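PDB 5IKY: oxalate biosynthetic component 1 from Burkholderia thailandensis, which makes oxalate under quorum-sensing control as a bifunctional enzyme, combining a serine hydrolase activity of alpha/beta-hydrolase type with an additional lyase activity. Local coordinates for residues A720-R734 with E845-A858. Residues are numbered along the deposited sequence; the frame is centred on the assembly and turned at random.
Sequences ALLYHALRELTLELR and ETVIEASMLHNRFA
Ala720, Tyr723 and Arg727 of helix 715-734, in the cap-domain region, pack against His854, Leu853 and Ala850 of helix 849-860 in the C-terminal alpha/beta-hydrolase part. The helices run antiparallel, their segment axes 8.2 Å apart and crossing at -160°. Small residues permit this closeness: the methyl of Ala850 lies 3.7 Å from Arg727 CA, and that of Ala720 rests on Phe857 CB. Tyr723 offers a broad flat surface, and Leu853 CB sits 3.9 Å from the ring centroid, a CH-pi contact over the face; Phe857 meets the same ring rim to rim. Leu731 and Ile848, branched and apolar, interlock farther along, Leu731 CG being 3.7 Å from Ile848 CD1.

Towards Glu845 the packing gives way to a looser, partly exposed margin. The Glu845 carboxylate forms a salt bridge with Arg727, OE1 lying 3.5 Å from Arg727 NH2, the planar groups 14° apart; Arg727 also has a long link to Glu728.

Histidine suits the buried end: the flat His854 ring takes the edge of His724 on its face and carries an in-plane N-H. His854 ND1 donates a hydrogen bond to Ala720 O (2.7 Å) from above the carbonyl plane, while His724 N reaches that oxygen from the opposite face.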
ATOM      1  N   ALA A 720      -5.054   9.339 -24.699  1.00 55.55           N
ATOM      2  CA  ALA A 720      -4.744   9.380 -26.124  1.00 61.87           C
ATOM      3  C   ALA A 720      -4.614  10.821 -26.612  1.00 64.01           C
ATOM      4  O   ALA A 720      -3.731  11.142 -27.406  1.00 67.00           O
ATOM      5  CB  ALA A 720      -5.808   8.645 -26.921  1.00 51.34           C
ATOM      6  N   LEU A 721      -5.501  11.681 -26.123  1.00 56.16           N
ATOM      7  CA  LEU A 721      -5.504  13.089 -26.502  1.00 55.59           C
ATOM      8  C   LEU A 721      -4.313  13.831 -25.907  1.00 59.89           C
ATOM      9  O   LEU A 721      -3.695  14.664 -26.572  1.00 64.33           O
ATOM     10  CB  LEU A 721      -6.809  13.756 -26.064  1.00 57.34           C
ATOM     11  CG  LEU A 721      -8.051  13.335 -26.849  1.00 50.09           C
ATOM     12  CD1 LEU A 721      -9.311  13.894 -26.212  1.00 55.71           C
ATOM     13  CD2 LEU A 721      -7.926  13.796 -28.287  1.00 55.76           C
ATOM     14  N   LEU A 722      -3.999  13.526 -24.653  1.00 59.62           N
ATOM     15  CA  LEU A 722      -2.876  14.158 -23.968  1.00 53.60           C
ATOM     16  C   LEU A 722      -1.552  13.836 -24.653  1.00 61.70           C
ATOM     17  O   LEU A 722      -0.725  14.721 -24.868  1.00 66.63           O
ATOM     18  CB  LEU A 722      -2.826  13.722 -22.504  1.00 50.20           C
ATOM     19  CG  LEU A 722      -3.927  14.287 -21.608  1.00 51.22           C
ATOM     20  CD1 LEU A 722      -3.813  13.731 -20.195  1.00 49.79           C
ATOM     21  CD2 LEU A 722      -3.867  15.802 -21.604  1.00 46.25           C
ATOM     22  N   TYR A 723      -1.355  12.567 -24.994  1.00 50.08           N
ATOM     23  CA  TYR A 723      -0.135  12.150 -25.679  1.00 58.59           C
ATOM     24  C   TYR A 723      -0.102  12.654 -27.116  1.00 57.79           C
ATOM     25  O   TYR A 723       0.969  12.817 -27.696  1.00 61.24           O
ATOM     26  CB  TYR A 723       0.011  10.629 -25.649  1.00 54.61           C
ATOM     27  CG  TYR A 723       0.698  10.125 -24.401  1.00 58.04           C
ATOM     28  CD1 TYR A 723       2.016  10.468 -24.131  1.00 56.83           C
ATOM     29  CD2 TYR A 723       0.031   9.311 -23.493  1.00 49.92           C
ATOM     30  CE1 TYR A 723       2.652  10.022 -22.992  1.00 61.79           C
ATOM     31  CE2 TYR A 723       0.661   8.854 -22.349  1.00 63.48           C
ATOM     32  CZ  TYR A 723       1.974   9.211 -22.106  1.00 66.42           C
ATOM     33  OH  TYR A 723       2.613   8.763 -20.974  1.00 68.33           O
ATOM     34  N   HIS A 724      -1.278  12.897 -27.687  1.00 66.09           N
ATOM     35  CA  HIS A 724      -1.374  13.486 -29.017  1.00 55.73           C
ATOM     36  C   HIS A 724      -0.733  14.869 -29.024  1.00 61.48           C
ATOM     37  O   HIS A 724       0.109  15.171 -29.870  1.00 54.90           O
ATOM     38  CB  HIS A 724      -2.834  13.572 -29.462  1.00 61.37           C
ATOM     39  CG  HIS A 724      -3.016  14.041 -30.872  1.00 65.13           C
ATOM     40  ND1 HIS A 724      -2.744  15.332 -31.272  1.00 85.26           N
ATOM     41  CD2 HIS A 724      -3.453  13.391 -31.975  1.00 96.05           C
ATOM     42  CE1 HIS A 724      -2.999  15.454 -32.562  1.00 76.27           C
ATOM     43  NE2 HIS A 724      -3.433  14.291 -33.013  1.00 82.85           N
ATOM     44  N   ALA A 725      -1.136  15.703 -28.071  1.00 52.62           N
ATOM     45  CA  ALA A 725      -0.572  17.039 -27.937  1.00 65.70           C
ATOM     46  C   ALA A 725       0.891  16.960 -27.521  1.00 67.52           C
ATOM     47  O   ALA A 725       1.713  17.777 -27.940  1.00 79.64           O
ATOM     48  CB  ALA A 725      -1.369  17.855 -26.929  1.00 54.52           C
ATOM     49  N   LEU A 726       1.209  15.967 -26.696  1.00 62.90           N
ATOM     50  CA  LEU A 726       2.568  15.771 -26.208  1.00 60.86           C
ATOM     51  C   LEU A 726       3.486  15.358 -27.353  1.00 65.10           C
ATOM     52  O   LEU A 726       4.649  15.752 -27.397  1.00 69.82           O
ATOM     53  CB  LEU A 726       2.591  14.722 -25.093  1.00 58.58           C
ATOM     54  CG  LEU A 726       3.690  14.821 -24.032  1.00 66.49           C
ATOM     55  CD1 LEU A 726       3.253  14.115 -22.759  1.00 59.81           C
ATOM     56  CD2 LEU A 726       5.001  14.237 -24.531  1.00 71.99           C
ATOM     57  N   ARG A 727       2.954  14.565 -28.279  1.00 68.22           N
ATOM     58  CA  ARG A 727       3.710  14.144 -29.452  1.00 68.49           C
ATOM     59  C   ARG A 727       4.055  15.339 -30.331  1.00 79.39           C
ATOM     60  O   ARG A 727       5.199  15.503 -30.753  1.00 85.56           O
ATOM     61  CB  ARG A 727       2.924  13.111 -30.263  1.00 73.28           C
ATOM     62  CG  ARG A 727       3.609  12.684 -31.555  1.00 62.23           C
ATOM     63  CD  ARG A 727       2.595  12.211 -32.587  1.00 68.37           C
ATOM     64  NE  ARG A 727       1.457  13.123 -32.672  1.00 85.11           N
ATOM     65  CZ  ARG A 727       1.485  14.307 -33.276  1.00 97.54           C
ATOM     66  NH1 ARG A 727       0.399  15.068 -33.299  1.00100.41           N
ATOM     67  NH2 ARG A 727       2.597  14.735 -33.858  1.00106.84           N
ATOM     68  N   GLU A 728       3.051  16.168 -30.598  1.00 77.06           N
ATOM     69  CA  GLU A 728       3.212  17.352 -31.435  1.00 66.22           C
ATOM     70  C   GLU A 728       4.276  18.303 -30.892  1.00 69.38           C
ATOM     71  O   GLU A 728       5.138  18.772 -31.636  1.00 74.79           O
ATOM     72  CB  GLU A 728       1.879  18.090 -31.562  1.00 70.21           C
ATOM     73  CG  GLU A 728       1.982  19.467 -32.197  1.00 71.07           C
ATOM     74  CD  GLU A 728       1.675  19.449 -33.679  1.00102.90           C
ATOM     75  OE1 GLU A 728       1.584  18.345 -34.255  1.00113.94           O
ATOM     76  OE2 GLU A 728       1.518  20.540 -34.266  1.00122.48           O
ATOM     77  N   LEU A 729       4.210  18.580 -29.594  1.00 66.95           N
ATOM     78  CA  LEU A 729       5.126  19.526 -28.966  1.00 67.41           C
ATOM     79  C   LEU A 729       6.550  18.981 -28.878  1.00 67.83           C
ATOM     80  O   LEU A 729       7.516  19.737 -28.968  1.00 79.49           O
ATOM     81  CB  LEU A 729       4.625  19.904 -27.571  1.00 65.15           C
ATOM     82  CG  LEU A 729       3.356  20.755 -27.509  1.00 64.72           C
ATOM     83  CD1 LEU A 729       2.950  21.002 -26.070  1.00 61.01           C
ATOM     84  CD2 LEU A 729       3.556  22.072 -28.242  1.00 55.52           C
ATOM     85  N   THR A 730       6.676  17.671 -28.698  1.00 61.92           N
ATOM     86  CA  THR A 730       7.988  17.046 -28.572  1.00 62.88           C
ATOM     87  C   THR A 730       8.692  16.971 -29.924  1.00 73.28           C
ATOM     88  O   THR A 730       9.895  17.214 -30.021  1.00 81.97           O
ATOM     89  CB  THR A 730       7.883  15.636 -27.964  1.00 61.49           C
ATOM     90  OG1 THR A 730       7.286  15.719 -26.663  1.00 58.38           O
ATOM     91  CG2 THR A 730       9.259  15.003 -27.838  1.00 58.11           C
ATOM     92  N   LEU A 731       7.933  16.641 -30.965  1.00 72.11           N
ATOM     93  CA  LEU A 731       8.477  16.546 -32.316  1.00 77.14           C
ATOM     94  C   LEU A 731       9.043  17.879 -32.781  1.00 87.27           C
ATOM     95  O   LEU A 731      10.112  17.929 -33.390  1.00 99.19           O
ATOM     96  CB  LEU A 731       7.407  16.064 -33.294  1.00 67.18           C
ATOM     97  CG  LEU A 731       7.097  14.568 -33.250  1.00 75.70           C
ATOM     98  CD1 LEU A 731       5.893  14.248 -34.110  1.00 82.62           C
ATOM     99  CD2 LEU A 731       8.307  13.770 -33.704  1.00 83.71           C
ATOM    100  N   GLU A 732       8.323  18.956 -32.489  1.00 77.59           N
ATOM    101  CA  GLU A 732       8.774  20.291 -32.858  1.00 83.53           C
ATOM    102  C   GLU A 732      10.099  20.612 -32.170  1.00100.50           C
ATOM    103  O   GLU A 732      10.979  21.252 -32.753  1.00 96.27           O
ATOM    104  CB  GLU A 732       7.711  21.333 -32.503  1.00 67.16           C
ATOM    105  CG  GLU A 732       8.258  22.671 -32.033  1.00 97.30           C
ATOM    106  CD  GLU A 732       7.157  23.670 -31.725  1.00121.81           C
ATOM    107  OE1 GLU A 732       6.091  23.245 -31.229  1.00119.14           O
ATOM    108  OE2 GLU A 732       7.356  24.877 -31.988  1.00133.05           O
ATOM    109  N   LEU A 733      10.248  20.129 -30.942  1.00 77.60           N
ATOM    110  CA  LEU A 733      11.474  20.331 -30.181  1.00 79.91           C
ATOM    111  C   LEU A 733      12.605  19.450 -30.711  1.00 93.82           C
ATOM    112  O   LEU A 733      13.784  19.758 -30.526  1.00105.48           O
ATOM    113  CB  LEU A 733      11.232  20.043 -28.697  1.00 86.16           C
ATOM    114  CG  LEU A 733      11.981  20.910 -27.687  1.00 91.50           C
ATOM    115  CD1 LEU A 733      11.650  22.381 -27.899  1.00 95.02           C
ATOM    116  CD2 LEU A 733      11.642  20.484 -26.269  1.00 90.65           C
ATOM    117  N   ARG A 734      12.239  18.354 -31.369  1.00 78.06           N
ATOM    118  CA  ARG A 734      13.219  17.411 -31.899  1.00 79.40           C
ATOM    119  C   ARG A 734      13.741  17.863 -33.262  1.00 92.35           C
ATOM    120  O   ARG A 734      14.873  17.558 -33.641  1.00 83.90           O
ATOM    121  CB  ARG A 734      12.610  16.011 -32.009  1.00 65.04           C
ATOM    122  CG  ARG A 734      13.637  14.903 -32.196  1.00 76.86           C
ATOM    123  CD  ARG A 734      12.973  13.557 -32.451  1.00 75.64           C
ATOM    124  NE  ARG A 734      13.925  12.455 -32.330  1.00 84.41           N
ATOM    125  CZ  ARG A 734      14.768  12.085 -33.288  1.00 83.92           C
ATOM    126  NH1 ARG A 734      14.783  12.728 -34.448  1.00 76.74           N
ATOM    127  NH2 ARG A 734      15.598  11.071 -33.085  1.00 89.41           N
ATOM    128  N   GLU A 845       7.031  12.459 -40.946  1.00 80.71           N
ATOM    129  CA  GLU A 845       7.032  12.741 -39.515  1.00 75.70           C
ATOM    130  C   GLU A 845       7.806  11.663 -38.765  1.00 78.85           C
ATOM    131  O   GLU A 845       7.676  10.475 -39.060  1.00 83.23           O
ATOM    132  CB  GLU A 845       5.603  12.843 -38.981  1.00 68.43           C
ATOM    133  CG  GLU A 845       5.502  13.421 -37.583  1.00 95.03           C
ATOM    134  CD  GLU A 845       4.101  13.322 -37.005  1.00104.50           C
ATOM    135  OE1 GLU A 845       3.867  12.441 -36.151  1.00 96.47           O
ATOM    136  OE2 GLU A 845       3.234  14.125 -37.408  1.00112.28           O
ATOM    137  N   THR A 846       8.616  12.084 -37.800  1.00 82.49           N
ATOM    138  CA  THR A 846       9.433  11.160 -37.020  1.00 81.36           C
ATOM    139  C   THR A 846       8.579  10.400 -36.003  1.00 84.01           C
ATOM    140  O   THR A 846       7.668  10.966 -35.398  1.00 82.24           O
ATOM    141  CB  THR A 846      10.572  11.906 -36.287  1.00 76.04           C
ATOM    142  OG1 THR A 846      11.340  12.658 -37.234  1.00 90.90           O
ATOM    143  CG2 THR A 846      11.487  10.930 -35.564  1.00 68.81           C
ATOM    144  N   VAL A 847       8.872   9.115 -35.829  1.00 78.82           N
ATOM    145  CA  VAL A 847       8.160   8.292 -34.858  1.00 88.30           C
ATOM    146  C   VAL A 847       8.876   8.298 -33.512  1.00 86.51           C
ATOM    147  O   VAL A 847       9.992   7.791 -33.390  1.00 94.75           O
ATOM    148  CB  VAL A 847       8.013   6.837 -35.344  1.00 83.18           C
ATOM    149  CG1 VAL A 847       7.375   5.979 -34.264  1.00 68.51           C
ATOM    150  CG2 VAL A 847       7.200   6.784 -36.627  1.00 88.84           C
ATOM    151  N   ILE A 848       8.232   8.881 -32.506  1.00 77.29           N
ATOM    152  CA  ILE A 848       8.791   8.923 -31.159  1.00 81.38           C
ATOM    153  C   ILE A 848       7.917   8.154 -30.175  1.00 78.21           C
ATOM    154  O   ILE A 848       6.900   7.572 -30.555  1.00 83.16           O
ATOM    155  CB  ILE A 848       8.963  10.369 -30.658  1.00 75.33           C
ATOM    156  CG1 ILE A 848       7.642  11.134 -30.766  1.00 67.89           C
ATOM    157  CG2 ILE A 848      10.056  11.076 -31.445  1.00 86.28           C
ATOM    158  CD1 ILE A 848       7.716  12.551 -30.241  1.00 61.12           C
ATOM    159  N   GLU A 849       8.322   8.158 -28.909  1.00 77.03           N
ATOM    160  CA  GLU A 849       7.635   7.394 -27.875  1.00 80.61           C
ATOM    161  C   GLU A 849       6.169   7.805 -27.732  1.00 80.96           C
ATOM    162  O   GLU A 849       5.287   6.953 -27.625  1.00 73.94           O
ATOM    163  CB  GLU A 849       8.359   7.552 -26.535  1.00 78.84           C
ATOM    164  CG  GLU A 849       7.477   7.297 -25.324  1.00 95.81           C
ATOM    165  CD  GLU A 849       8.049   7.872 -24.039  1.00116.33           C
ATOM    166  OE1 GLU A 849       7.827   9.073 -23.769  1.00118.41           O
ATOM    167  OE2 GLU A 849       8.713   7.121 -23.295  1.00130.53           O
ATOM    168  N   ALA A 850       5.913   9.110 -27.755  1.00 64.82           N
ATOM    169  CA  ALA A 850       4.555   9.626 -27.615  1.00 71.09           C
ATOM    170  C   ALA A 850       3.660   9.174 -28.766  1.00 78.15           C
ATOM    171  O   ALA A 850       2.449   9.031 -28.597  1.00 71.47           O
ATOM    172  CB  ALA A 850       4.574  11.146 -27.522  1.00 56.64           C
ATOM    173  N   SER A 851       4.259   8.957 -29.934  1.00 73.84           N
ATOM    174  CA  SER A 851       3.520   8.468 -31.092  1.00 73.50           C
ATOM    175  C   SER A 851       2.955   7.079 -30.814  1.00 77.25           C
ATOM    176  O   SER A 851       1.803   6.789 -31.134  1.00 76.65           O
ATOM    177  CB  SER A 851       4.416   8.430 -32.335  1.00 67.52           C
ATOM    178  OG  SER A 851       5.099   9.658 -32.523  1.00 74.31           O
ATOM    179  N   MET A 852       3.778   6.226 -30.212  1.00 74.00           N
ATOM    180  CA  MET A 852       3.380   4.857 -29.912  1.00 71.91           C
ATOM    181  C   MET A 852       2.416   4.806 -28.731  1.00 73.33           C
ATOM    182  O   MET A 852       1.502   3.981 -28.698  1.00 69.34           O
ATOM    183  CB  MET A 852       4.612   3.994 -29.625  1.00 76.46           C
ATOM    184  CG  MET A 852       5.640   3.957 -30.757  1.00 76.90           C
ATOM    185  SD  MET A 852       5.150   2.941 -32.167  1.00105.07           S
ATOM    186  CE  MET A 852       4.316   4.135 -33.212  1.00 87.37           C
ATOM    187  N   LEU A 853       2.627   5.692 -27.762  1.00 71.22           N
ATOM    188  CA  LEU A 853       1.757   5.768 -26.597  1.00 69.41           C
ATOM    189  C   LEU A 853       0.355   6.216 -26.998  1.00 60.61           C
ATOM    190  O   LEU A 853      -0.638   5.691 -26.495  1.00 56.41           O
ATOM    191  CB  LEU A 853       2.346   6.715 -25.550  1.00 69.94           C
ATOM    192  CG  LEU A 853       3.539   6.145 -24.778  1.00 72.65           C
ATOM    193  CD1 LEU A 853       4.225   7.209 -23.951  1.00 86.10           C
ATOM    194  CD2 LEU A 853       3.082   5.026 -23.886  1.00 66.56           C
ATOM    195  N   HIS A 854       0.276   7.184 -27.905  1.00 60.93           N
ATOM    196  CA  HIS A 854      -1.015   7.630 -28.415  1.00 67.18           C
ATOM    197  C   HIS A 854      -1.738   6.490 -29.113  1.00 67.15           C
ATOM    198  O   HIS A 854      -2.918   6.246 -28.865  1.00 65.69           O
ATOM    199  CB  HIS A 854      -0.855   8.800 -29.383  1.00 61.65           C
ATOM    200  CG  HIS A 854      -2.084   9.076 -30.190  1.00 69.23           C
ATOM    201  ND1 HIS A 854      -3.157   9.786 -29.693  1.00 61.51           N
ATOM    202  CD2 HIS A 854      -2.421   8.721 -31.452  1.00 63.95           C
ATOM    203  CE1 HIS A 854      -4.097   9.863 -30.618  1.00 65.08           C
ATOM    204  NE2 HIS A 854      -3.675   9.225 -31.694  1.00 78.17           N
ATOM    205  N   ASN A 855      -1.019   5.800 -29.992  1.00 65.77           N
ATOM    206  CA  ASN A 855      -1.553   4.645 -30.701  1.00 63.82           C
ATOM    207  C   ASN A 855      -2.092   3.602 -29.732  1.00 70.24           C
ATOM    208  O   ASN A 855      -3.168   3.035 -29.937  1.00 65.17           O
ATOM    209  CB  ASN A 855      -0.475   4.029 -31.592  1.00 70.19           C
ATOM    210  CG  ASN A 855      -0.961   2.802 -32.324  1.00 83.66           C
ATOM    211  OD1 ASN A 855      -0.607   1.675 -31.977  1.00 86.28           O
ATOM    212  ND2 ASN A 855      -1.782   3.011 -33.344  1.00 90.25           N
ATOM    213  N   ARG A 856      -1.329   3.370 -28.669  1.00 66.97           N
ATOM    214  CA  ARG A 856      -1.697   2.446 -27.606  1.00 57.53           C
ATOM    215  C   ARG A 856      -3.057   2.790 -26.999  1.00 66.31           C
ATOM    216  O   ARG A 856      -3.963   1.957 -26.965  1.00 54.30           O
ATOM    217  CB  ARG A 856      -0.618   2.459 -26.520  1.00 56.27           C
ATOM    218  CG  ARG A 856      -0.119   1.095 -26.092  1.00 55.11           C
ATOM    219  CD  ARG A 856       1.006   1.233 -25.074  1.00 57.04           C
ATOM    220  NE  ARG A 856       0.578   1.977 -23.890  1.00 81.93           N
ATOM    221  CZ  ARG A 856       1.388   2.334 -22.898  1.00 75.88           C
ATOM    222  NH1 ARG A 856       2.675   2.020 -22.942  1.00 71.38           N
ATOM    223  NH2 ARG A 856       0.912   3.010 -21.861  1.00 81.34           N
ATOM    224  N   PHE A 857      -3.191   4.025 -26.524  1.00 53.20           N
ATOM    225  CA  PHE A 857      -4.415   4.472 -25.865  1.00 64.94           C
ATOM    226  C   PHE A 857      -5.579   4.634 -26.837  1.00 69.30           C
ATOM    227  O   PHE A 857      -6.734   4.423 -26.469  1.00 70.82           O
ATOM    228  CB  PHE A 857      -4.171   5.790 -25.129  1.00 51.02           C
ATOM    229  CG  PHE A 857      -3.390   5.635 -23.855  1.00 53.71           C
ATOM    230  CD1 PHE A 857      -3.961   5.026 -22.751  1.00 49.34           C
ATOM    231  CD2 PHE A 857      -2.088   6.101 -23.760  1.00 50.32           C
ATOM    232  CE1 PHE A 857      -3.250   4.882 -21.577  1.00 48.64           C
ATOM    233  CE2 PHE A 857      -1.371   5.959 -22.587  1.00 59.18           C
ATOM    234  CZ  PHE A 857      -1.952   5.349 -21.494  1.00 55.27           C
ATOM    235  N   ALA A 858      -5.277   5.017 -28.073  1.00 64.50           N
ATOM    236  CA  ALA A 858      -6.308   5.154 -29.093  1.00 63.72           C
ATOM    237  C   ALA A 858      -6.901   3.789 -29.425  1.00 65.10           C
ATOM    238  O   ALA A 858      -8.092   3.672 -29.717  1.00 60.64           O
ATOM    239  CB  ALA A 858      -5.744   5.812 -30.342  1.00 55.51           C
TER